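Lipoate-protein ligase, putative (Streptococcus pneumoniae, PDB 1VQZ) is a putative member of the lipoate-protein ligase family that pairs a lipoyl ligase A/B-type domain with a smaller C-terminal alpha/beta region. Local coordinates at residues D179-K184 and K270-A275; R262-T267 and A336-G341; I285-D290 and A298-V303. All blocks are in the same frame, centred on the assembly; numbering follows the deposited sequence.

Overall arrangement
All three contacts involve the small four-stranded sheet of the C-terminal part of the chain. Contact 1 is partly buried and joins the outer strand 182-183, on its approach through Phe-181, to 269-278, two places away in the sheet. It is polar and aromatic, with a lysine on a phenylalanine and two carboxylates joined by water. Contacts 2 and 3 are buried and bring helices against strands: 332-339 against 260-266, and 298-304 against 281-289 at the other border of the sheet. In both, a charged side chain takes backbone partners beside apolar packing. In contact 2 an arginine grips helix carbonyls; in contact 3 a glutamate accepts a strand N-H.

Contact 1: residues D179-K184 and K270-A275; sequences DKFESK and KVEVFA
The aromatic ring of Phe-181 carries the side chain of Lys-270 over one face, with CD lying 3.6 Å above the ring plane and offset toward the rim. The carbonyl oxygen of Val-271 and water 2 meet the ring at its edge, while the carboxylate carbon of Glu-272 approaches CZ obliquely. Lys-270 crosses Phe-181 at about a right angle: its CG meets Phe-181 CE2 from beyond the rim at 3.3 Å, and CD, over the face, makes a CH-pi contact 3.7 Å from the ring centroid. The chain bends at chi3 (106°), which places CE near CZ and CE1, and the ammonium NZ ends 4.2 Å from the centroid as an off-centre cation-pi partner, 29° from the ring normal. Arg-261 gives the same ring a second cation-pi interaction.

Beside the ring, two acids cross at about a right angle. Asp-179 OD2 and Glu-272 OE2 are 4.0 Å apart, their carboxylate planes turned by 44°, a pairing that would be repulsive if both are charged. Two waters bridge them, each donating one hydrogen to each of the two oxygens; water 1 lies 2.6 Å from Asp-179 OD2 and water 2 lies 2.8 Å from it. A salt bridge from Arg-261 to Glu-272 OE2 probably offsets the like charges, and Asn-60 holds OE1 by a hydrogen bond.

Phe-181 leads directly into the short edge strand 182-183, which runs parallel to 260-266, and its ring packs against Gly-263 as it reaches over that strand to 269-278 of the four-stranded mixed sheet. The contact thereby joins 179-184, part of the lipoyl ligase A/B family region, to a central strand of the C-terminal alpha/beta fold.

Contact 2: residues R262-T267 and A336-G341; sequences RGIKFT and AEAVVG
Arg-262 grips the last turn of helix 332-339 by its carbonyl oxygens. NH2 donates to Glu-337 O at 2.6 Å (N-H...O 153°), and NE donates to Ala-338 O at 3.0 Å, coming from well above that carbonyl's plane; NE also makes a weak bond to Glu-337 O. Both acceptors lie close to the guanidinium plane. A bend at chi3 (63°) turns NE toward these oxygens. Val-340 is the first residue to leave the helix, and the chain then passes over the guanidinium, with Gly-341 N 3.3 Å above its centre. The positive group would suit the negative end of the helix dipole.

Further along the strand the contact becomes apolar. Ile-264 CD1 rests 4.3 Å from Ala-338 CB and 3.9 Å from Glu-337 CG, and the edge of the Phe-266 ring, at CE2, comes 4.4 Å from Ala-338 CB.

Strand 260-266 has hydrogen-bonded neighbours on both flanks, Glu-182 and Lys-184 of 179-184 on one side and strand 269-278 on the other. Ala-338 also packs on Val-271 and Val-273 of the latter, while Ala-336 and Val-340 meet Val-314 of helix 311-318.

Contact 3: residues I285-D290 and A298-V303; sequences IKIYGD and AAVEDV. With EDO (1,2-ethanediol), chain D.
Glu-301 reaches from helix 298-304 to the backbone of strand 281-289, where its OE2 accepts the N-H of Ile-287 at 3.0 Å in a fairly straight bond (159°). The nitrogen meets the anti side of OE2, 27° out of the carboxylate plane. To get there, the extended glutamate slides past the Ile-287 side chain in the opposite direction, its CG 4.1 Å from Ile-287 CD1. Ile-285 supports the start of the same side chain, with CG2 3.9 Å from Glu-301 CB. Val-300 CG1 adds a looser touch on Ile-287 CD1.

Lys-286 crosses Glu-301 obliquely. With the chain bent at chi4 (83°), NZ comes to 4.8 Å from Glu-301 OE2, and the two charges meet through solvent: water 3 donates to OE2 and water 4 to OE1, each at 2.7 Å, and both accept from NZ. A 1,2-ethanediol, probably from the crystallisation liquor, lies alongside, its C1 3.2 Å above one face of the Tyr-288 ring. Its O1 donates to Ile-287 O at 2.8 Å and is hydrogen-bonded to water 3; His-58 ND1 is hydrogen-bonded to the molecule too.

Strand 281-289 is outermost in its sheet within this chain: Lys-286 and Tyr-288 bond to strand 269-278, whereas the N-H of Ile-287 is taken by a helix side chain. A buried carboxylate thus satisfies a border-strand amide, and its charge is probably balanced by Lys-286 through the two waters.

Contact 1: residues D179-K184 and K270-A275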
loop_
_atom_site.group_PDB
_atom_site.type_symbol
_atom_site.label_atom_id
_atom_site.label_comp_id
_atom_site.label_asym_id
_atom_site.label_seq_id
_atom_site.Cartn_x
_atom_site.Cartn_y
_atom_site.Cartn_z
ATOM N N ASP A 179 -15.743 -1.582 -17.907
ATOM C CA ASP A 179 -14.716 -1.199 -18.886
ATOM C C ASP A 179 -13.882 -2.400 -19.354
ATOM O O ASP A 179 -13.585 -3.315 -18.591
ATOM C CB ASP A 179 -13.794 -0.124 -18.324
ATOM C CG ASP A 179 -14.552 1.034 -17.690
ATOM O OD1 ASP A 179 -15.590 1.447 -18.245
ATOM O OD2 ASP A 179 -14.090 1.538 -16.636
ATOM N N LYS A 180 -13.511 -2.381 -20.621
ATOM C CA LYS A 180 -12.814 -3.510 -21.212
ATOM C C LYS A 180 -11.350 -3.493 -20.798
ATOM O O LYS A 180 -10.735 -2.445 -20.736
ATOM C CB LYS A 180 -12.927 -3.487 -22.733
ATOM N N PHE A 181 -10.834 -4.669 -20.469
ATOM C CA PHE A 181 -9.411 -4.898 -20.323
ATOM C C PHE A 181 -9.014 -6.081 -21.204
ATOM O O PHE A 181 -9.650 -7.140 -21.137
ATOM C CB PHE A 181 -9.062 -5.149 -18.860
ATOM C CG PHE A 181 -9.022 -3.894 -18.029
ATOM C CD1 PHE A 181 -10.191 -3.380 -17.481
ATOM C CD2 PHE A 181 -7.810 -3.224 -17.794
ATOM C CE1 PHE A 181 -10.164 -2.214 -16.735
ATOM C CE2 PHE A 181 -7.776 -2.065 -17.055
ATOM C CZ PHE A 181 -8.940 -1.560 -16.513
ATOM N N GLU A 182 -8.005 -5.888 -22.060
ATOM C CA GLU A 182 -7.352 -6.994 -22.717
ATOM C C GLU A 182 -6.614 -7.802 -21.659
ATOM O O GLU A 182 -5.945 -7.239 -20.797
ATOM C CB GLU A 182 -6.379 -6.486 -23.779
ATOM C CG GLU A 182 -5.544 -7.585 -24.398
ATOM C CD GLU A 182 -4.512 -7.075 -25.372
ATOM O OE1 GLU A 182 -4.564 -5.864 -25.676
ATOM O OE2 GLU A 182 -3.668 -7.886 -25.847
ATOM N N SER A 183 -6.760 -9.125 -21.682
ATOM C CA SER A 183 -6.075 -9.948 -20.677
ATOM C C SER A 183 -4.912 -10.594 -21.359
ATOM O O SER A 183 -5.093 -11.480 -22.214
ATOM C CB SER A 183 -6.995 -10.970 -20.037
ATOM O OG SER A 183 -8.068 -10.295 -19.414
ATOM N N LYS A 184 -3.718 -10.107 -21.003
ATOM C CA LYS A 184 -2.512 -10.367 -21.776
ATOM C C LYS A 184 -1.488 -11.080 -20.910
ATOM O O LYS A 184 -0.474 -10.506 -20.503
ATOM C CB LYS A 184 -1.963 -9.070 -22.376
ATOM C CG LYS A 184 -1.042 -9.284 -23.533
ATOM C CD LYS A 184 -0.710 -7.989 -24.233
ATOM N N LYS A 270 -3.076 -4.940 -13.468
ATOM C CA LYS A 270 -3.867 -4.190 -14.395
ATOM C C LYS A 270 -3.280 -2.785 -14.623
ATOM O O LYS A 270 -2.927 -2.078 -13.663
ATOM C CB LYS A 270 -5.256 -4.119 -13.725
ATOM C CG LYS A 270 -6.311 -3.433 -14.408
ATOM C CD LYS A 270 -7.655 -4.052 -14.035
ATOM C CE LYS A 270 -8.420 -3.218 -13.121
ATOM N NZ LYS A 270 -9.879 -3.627 -13.221
ATOM N N VAL A 271 -3.198 -2.376 -15.894
ATOM C CA VAL A 271 -2.745 -1.030 -16.287
ATOM C C VAL A 271 -3.803 -0.386 -17.200
ATOM O O VAL A 271 -4.153 -0.923 -18.247
ATOM C CB VAL A 271 -1.381 -1.052 -17.026
ATOM C CG1 VAL A 271 -0.973 0.358 -17.442
ATOM C CG2 VAL A 271 -0.317 -1.712 -16.176
ATOM N N GLU A 272 -4.314 0.760 -16.758
ATOM C CA GLU A 272 -5.331 1.541 -17.454
ATOM C C GLU A 272 -4.774 2.916 -17.777
ATOM O O GLU A 272 -4.347 3.642 -16.894
ATOM C CB GLU A 272 -6.567 1.690 -16.600
ATOM C CG GLU A 272 -7.790 2.274 -17.367
ATOM C CD GLU A 272 -9.045 2.391 -16.506
ATOM O OE1 GLU A 272 -8.920 2.612 -15.270
ATOM O OE2 GLU A 272 -10.166 2.296 -17.092
ATOM N N VAL A 273 -4.793 3.263 -19.050
ATOM C CA VAL A 273 -4.167 4.479 -19.529
ATOM C C VAL A 273 -5.182 5.430 -20.143
ATOM O O VAL A 273 -5.880 5.099 -21.090
ATOM C CB VAL A 273 -3.127 4.166 -20.602
ATOM C CG1 VAL A 273 -2.490 5.488 -21.111
ATOM C CG2 VAL A 273 -2.101 3.192 -20.093
ATOM N N PHE A 274 -5.235 6.639 -19.620
ATOM C CA PHE A 274 -6.064 7.683 -20.219
ATOM C C PHE A 274 -5.125 8.743 -20.856
ATOM O O PHE A 274 -4.440 9.473 -20.153
ATOM C CB PHE A 274 -6.968 8.348 -19.165
ATOM C CG PHE A 274 -7.959 7.417 -18.511
ATOM C CD1 PHE A 274 -7.607 6.673 -17.401
ATOM C CD2 PHE A 274 -9.264 7.337 -18.967
ATOM C CE1 PHE A 274 -8.540 5.853 -16.770
ATOM C CE2 PHE A 274 -10.196 6.497 -18.354
ATOM C CZ PHE A 274 -9.815 5.760 -17.238
ATOM N N ALA A 275 -5.110 8.827 -22.176
ATOM C CA ALA A 275 -4.206 9.758 -22.881
ATOM C C ALA A 275 -4.962 10.764 -23.718
ATOM O O ALA A 275 -5.937 10.406 -24.403
ATOM C CB ALA A 275 -3.256 9.003 -23.742
HETATM O O HOH W 1 -12.651 3.727 -16.981
HETATM O O HOH W 2 -11.762 0.507 -15.374
#

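Contact 2: residues R262-T267 and A336-G341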
loop_
_atom_site.group_PDB
_atom_site.type_symbol
_atom_site.label_atom_id
_atom_site.label_comp_id
_atom_site.label_asym_id
_atom_site.label_seq_id
_atom_site.Cartn_x
_atom_site.Cartn_y
_atom_site.Cartn_z
ATOM N N ARG A 262 -7.075 2.993 -22.864
ATOM C CA ARG A 262 -6.688 1.616 -23.056
ATOM C C ARG A 262 -6.587 0.897 -21.699
ATOM O O ARG A 262 -6.340 1.534 -20.675
ATOM C CB ARG A 262 -5.356 1.578 -23.806
ATOM C CG ARG A 262 -5.477 2.065 -25.267
ATOM C CD ARG A 262 -4.076 2.211 -25.893
ATOM N NE ARG A 262 -3.345 0.948 -25.985
ATOM C CZ ARG A 262 -3.530 0.008 -26.915
ATOM N NH1 ARG A 262 -4.457 0.135 -27.863
ATOM N NH2 ARG A 262 -2.788 -1.094 -26.882
ATOM N N GLY A 263 -6.781 -0.419 -21.707
ATOM C CA GLY A 263 -6.711 -1.236 -20.514
ATOM C C GLY A 263 -6.194 -2.635 -20.803
ATOM O O GLY A 263 -6.728 -3.364 -21.648
ATOM N N ILE A 264 -5.138 -3.009 -20.095
ATOM C CA ILE A 264 -4.550 -4.340 -20.245
ATOM C C ILE A 264 -4.317 -4.875 -18.864
ATOM O O ILE A 264 -3.864 -4.151 -17.964
ATOM C CB ILE A 264 -3.225 -4.360 -21.101
ATOM C CG1 ILE A 264 -3.521 -3.939 -22.542
ATOM C CG2 ILE A 264 -2.661 -5.765 -21.175
ATOM C CD1 ILE A 264 -2.289 -3.702 -23.436
ATOM N N LYS A 265 -4.651 -6.149 -18.709
ATOM C CA LYS A 265 -4.420 -6.906 -17.466
ATOM C C LYS A 265 -3.242 -7.832 -17.701
ATOM O O LYS A 265 -3.271 -8.690 -18.609
ATOM C CB LYS A 265 -5.669 -7.675 -17.133
ATOM C CG LYS A 265 -5.705 -8.370 -15.825
ATOM C CD LYS A 265 -7.130 -8.970 -15.587
ATOM C CE LYS A 265 -8.292 -7.946 -15.915
ATOM N NZ LYS A 265 -9.617 -8.247 -15.257
ATOM N N PHE A 266 -2.169 -7.545 -16.971
ATOM C CA PHE A 266 -0.971 -8.354 -16.953
ATOM C C PHE A 266 -0.976 -9.195 -15.657
ATOM O O PHE A 266 -1.740 -8.939 -14.736
ATOM C CB PHE A 266 0.278 -7.494 -17.024
ATOM C CG PHE A 266 0.339 -6.571 -18.222
ATOM C CD1 PHE A 266 0.759 -7.028 -19.443
ATOM C CD2 PHE A 266 0.008 -5.220 -18.091
ATOM C CE1 PHE A 266 0.833 -6.164 -20.572
ATOM C CE2 PHE A 266 0.072 -4.366 -19.172
ATOM C CZ PHE A 266 0.499 -4.845 -20.438
ATOM N N THR A 267 -0.119 -10.197 -15.628
ATOM C CA THR A 267 0.023 -11.088 -14.484
ATOM C C THR A 267 0.317 -10.306 -13.224
ATOM O O THR A 267 -0.251 -10.583 -12.198
ATOM C CB THR A 267 1.194 -12.086 -14.696
ATOM O OG1 THR A 267 0.942 -12.859 -15.867
ATOM C CG2 THR A 267 1.328 -13.021 -13.505
ATOM N N ALA A 336 4.494 0.014 -22.854
ATOM C CA ALA A 336 4.299 0.659 -24.161
ATOM C C ALA A 336 3.013 0.196 -24.831
ATOM O O ALA A 336 2.267 1.000 -25.424
ATOM C CB ALA A 336 5.458 0.395 -25.082
ATOM N N GLU A 337 2.763 -1.105 -24.750
ATOM C CA GLU A 337 1.573 -1.698 -25.360
ATOM C C GLU A 337 0.290 -1.163 -24.691
ATOM O O GLU A 337 -0.664 -0.807 -25.360
ATOM C CB GLU A 337 1.649 -3.220 -25.290
ATOM C CG GLU A 337 0.574 -3.919 -26.076
ATOM C CD GLU A 337 0.682 -5.452 -26.039
ATOM O OE1 GLU A 337 1.600 -6.000 -25.362
ATOM O OE2 GLU A 337 -0.174 -6.094 -26.693
ATOM N N ALA A 338 0.308 -1.056 -23.375
ATOM C CA ALA A 338 -0.789 -0.404 -22.625
ATOM C C ALA A 338 -1.002 1.066 -23.086
ATOM O O ALA A 338 -2.130 1.519 -23.297
ATOM C CB ALA A 338 -0.511 -0.476 -21.142
ATOM N N VAL A 339 0.092 1.790 -23.287
ATOM C CA VAL A 339 -0.001 3.192 -23.666
ATOM C C VAL A 339 -0.538 3.357 -25.079
ATOM O O VAL A 339 -1.356 4.240 -25.337
ATOM C CB VAL A 339 1.393 3.916 -23.484
ATOM C CG1 VAL A 339 1.354 5.359 -24.036
ATOM C CG2 VAL A 339 1.770 3.978 -22.003
ATOM N N VAL A 340 -0.067 2.531 -26.005
ATOM C CA VAL A 340 -0.374 2.746 -27.433
ATOM C C VAL A 340 -0.452 1.450 -28.242
ATOM O O VAL A 340 0.349 0.574 -28.078
ATOM C CB VAL A 340 0.590 3.797 -28.073
ATOM C CG1 VAL A 340 2.060 3.396 -27.920
ATOM C CG2 VAL A 340 0.269 4.052 -29.531
ATOM N N GLY A 341 -1.424 1.367 -29.138
ATOM C CA GLY A 341 -1.583 0.195 -30.014
ATOM C C GLY A 341 -0.486 0.126 -31.083
ATOM O O GLY A 341 -0.286 -0.889 -31.790
ATOM O OXT GLY A 341 0.244 1.114 -31.275
#

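Contact 3: residues I285-D290 and A298-V303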
loop_
_atom_site.group_PDB
_atom_site.type_symbol
_atom_site.label_atom_id
_atom_site.label_comp_id
_atom_site.label_asym_id
_atom_site.label_seq_id
_atom_site.Cartn_x
_atom_site.Cartn_y
_atom_site.Cartn_z
ATOM N N ILE A 285 -1.339 12.520 -20.031
ATOM C CA ILE A 285 -1.537 11.106 -19.778
ATOM C C ILE A 285 -1.724 10.869 -18.290
ATOM O O ILE A 285 -1.130 11.579 -17.448
ATOM C CB ILE A 285 -0.374 10.288 -20.367
ATOM C CG1 ILE A 285 -0.614 8.782 -20.302
ATOM C CG2 ILE A 285 0.934 10.575 -19.644
ATOM C CD1 ILE A 285 0.428 8.010 -21.104
ATOM N N LYS A 286 -2.582 9.910 -17.956
ATOM C CA LYS A 286 -2.772 9.481 -16.562
ATOM C C LYS A 286 -2.958 7.968 -16.556
ATOM O O LYS A 286 -3.634 7.392 -17.431
ATOM C CB LYS A 286 -3.980 10.193 -15.911
ATOM C CG LYS A 286 -3.945 10.048 -14.371
ATOM C CD LYS A 286 -4.887 10.862 -13.626
ATOM C CE LYS A 286 -4.645 10.756 -12.123
ATOM N NZ LYS A 286 -3.564 11.650 -11.581
ATOM N N ILE A 287 -2.284 7.311 -15.613
ATOM C CA ILE A 287 -2.219 5.873 -15.544
ATOM C C ILE A 287 -2.790 5.407 -14.226
ATOM O O ILE A 287 -2.367 5.874 -13.139
ATOM C CB ILE A 287 -0.786 5.399 -15.721
ATOM C CG1 ILE A 287 -0.230 5.905 -17.085
ATOM C CG2 ILE A 287 -0.666 3.873 -15.616
ATOM C CD1 ILE A 287 1.261 5.727 -17.225
ATOM N N TYR A 288 -3.751 4.493 -14.326
ATOM C CA TYR A 288 -4.379 3.853 -13.176
ATOM C C TYR A 288 -4.094 2.365 -13.192
ATOM O O TYR A 288 -3.732 1.796 -14.224
ATOM C CB TYR A 288 -5.896 4.004 -13.231
ATOM C CG TYR A 288 -6.416 5.393 -13.061
ATOM C CD1 TYR A 288 -6.338 6.298 -14.109
ATOM C CD2 TYR A 288 -7.027 5.795 -11.890
ATOM C CE1 TYR A 288 -6.819 7.574 -13.991
ATOM C CE2 TYR A 288 -7.504 7.108 -11.750
ATOM C CZ TYR A 288 -7.409 7.985 -12.831
ATOM O OH TYR A 288 -7.878 9.279 -12.772
ATOM N N GLY A 289 -4.297 1.723 -12.040
ATOM C CA GLY A 289 -4.156 0.282 -11.966
ATOM C C GLY A 289 -3.878 -0.223 -10.575
ATOM O O GLY A 289 -3.827 0.562 -9.582
ATOM N N ASP A 290 -3.717 -1.543 -10.497
ATOM C CA ASP A 290 -3.363 -2.217 -9.232
ATOM C C ASP A 290 -1.963 -2.840 -9.271
ATOM O O ASP A 290 -1.633 -3.640 -8.393
ATOM C CB ASP A 290 -4.412 -3.260 -8.832
ATOM C CG ASP A 290 -4.657 -4.339 -9.912
ATOM O OD1 ASP A 290 -3.893 -4.482 -10.859
ATOM O OD2 ASP A 290 -5.679 -5.033 -9.826
ATOM N N ALA A 298 3.521 8.903 -11.461
ATOM C CA ALA A 298 3.612 10.259 -12.033
ATOM C C ALA A 298 4.885 10.487 -12.828
ATOM O O ALA A 298 4.837 11.159 -13.867
ATOM C CB ALA A 298 3.507 11.325 -10.948
ATOM N N ALA A 299 6.007 9.933 -12.353
ATOM C CA ALA A 299 7.288 9.991 -13.055
ATOM C C ALA A 299 7.263 9.377 -14.452
ATOM O O ALA A 299 7.919 9.866 -15.354
ATOM C CB ALA A 299 8.387 9.347 -12.224
ATOM N N VAL A 300 6.493 8.325 -14.648
ATOM C CA VAL A 300 6.339 7.723 -15.965
ATOM C C VAL A 300 5.446 8.603 -16.879
ATOM O O VAL A 300 5.795 8.888 -18.048
ATOM C CB VAL A 300 5.788 6.293 -15.834
ATOM C CG1 VAL A 300 5.611 5.641 -17.185
ATOM C CG2 VAL A 300 6.702 5.448 -14.918
ATOM N N GLU A 301 4.309 9.046 -16.343
ATOM C CA GLU A 301 3.479 10.070 -16.996
ATOM C C GLU A 301 4.380 11.206 -17.455
ATOM O O GLU A 301 4.257 11.654 -18.584
ATOM C CB GLU A 301 2.407 10.602 -16.037
ATOM C CG GLU A 301 1.371 9.535 -15.649
ATOM C CD GLU A 301 0.517 9.897 -14.428
ATOM O OE1 GLU A 301 0.733 10.966 -13.809
ATOM O OE2 GLU A 301 -0.346 9.078 -14.061
ATOM N N ASP A 302 5.315 11.647 -16.597
ATOM C CA ASP A 302 6.111 12.838 -16.920
ATOM C C ASP A 302 7.035 12.634 -18.123
ATOM O O ASP A 302 7.177 13.526 -18.949
ATOM C CB ASP A 302 6.899 13.315 -15.712
ATOM C CG ASP A 302 6.012 13.925 -14.620
ATOM O OD1 ASP A 302 4.796 14.176 -14.843
ATOM O OD2 ASP A 302 6.547 14.134 -13.522
ATOM N N VAL A 303 7.610 11.447 -18.236
ATOM C CA VAL A 303 8.525 11.120 -19.314
ATOM C C VAL A 303 7.776 10.881 -20.616
ATOM O O VAL A 303 8.364 10.972 -21.672
ATOM C CB VAL A 303 9.470 9.901 -18.964
ATOM C CG1 VAL A 303 8.760 8.567 -18.957
ATOM C CG2 VAL A 303 10.630 9.808 -19.963
HETATM C C1 EDO D . -4.397 7.212 -10.600
HETATM O O1 EDO D . -3.007 7.225 -10.825
HETATM C C2 EDO D . -4.768 7.936 -9.322
HETATM O O2 EDO D . -4.448 9.293 -9.454
HETATM O O HOH W 3 -1.423 9.236 -11.626
HETATM O O HOH W 4 -1.005 12.610 -12.508
#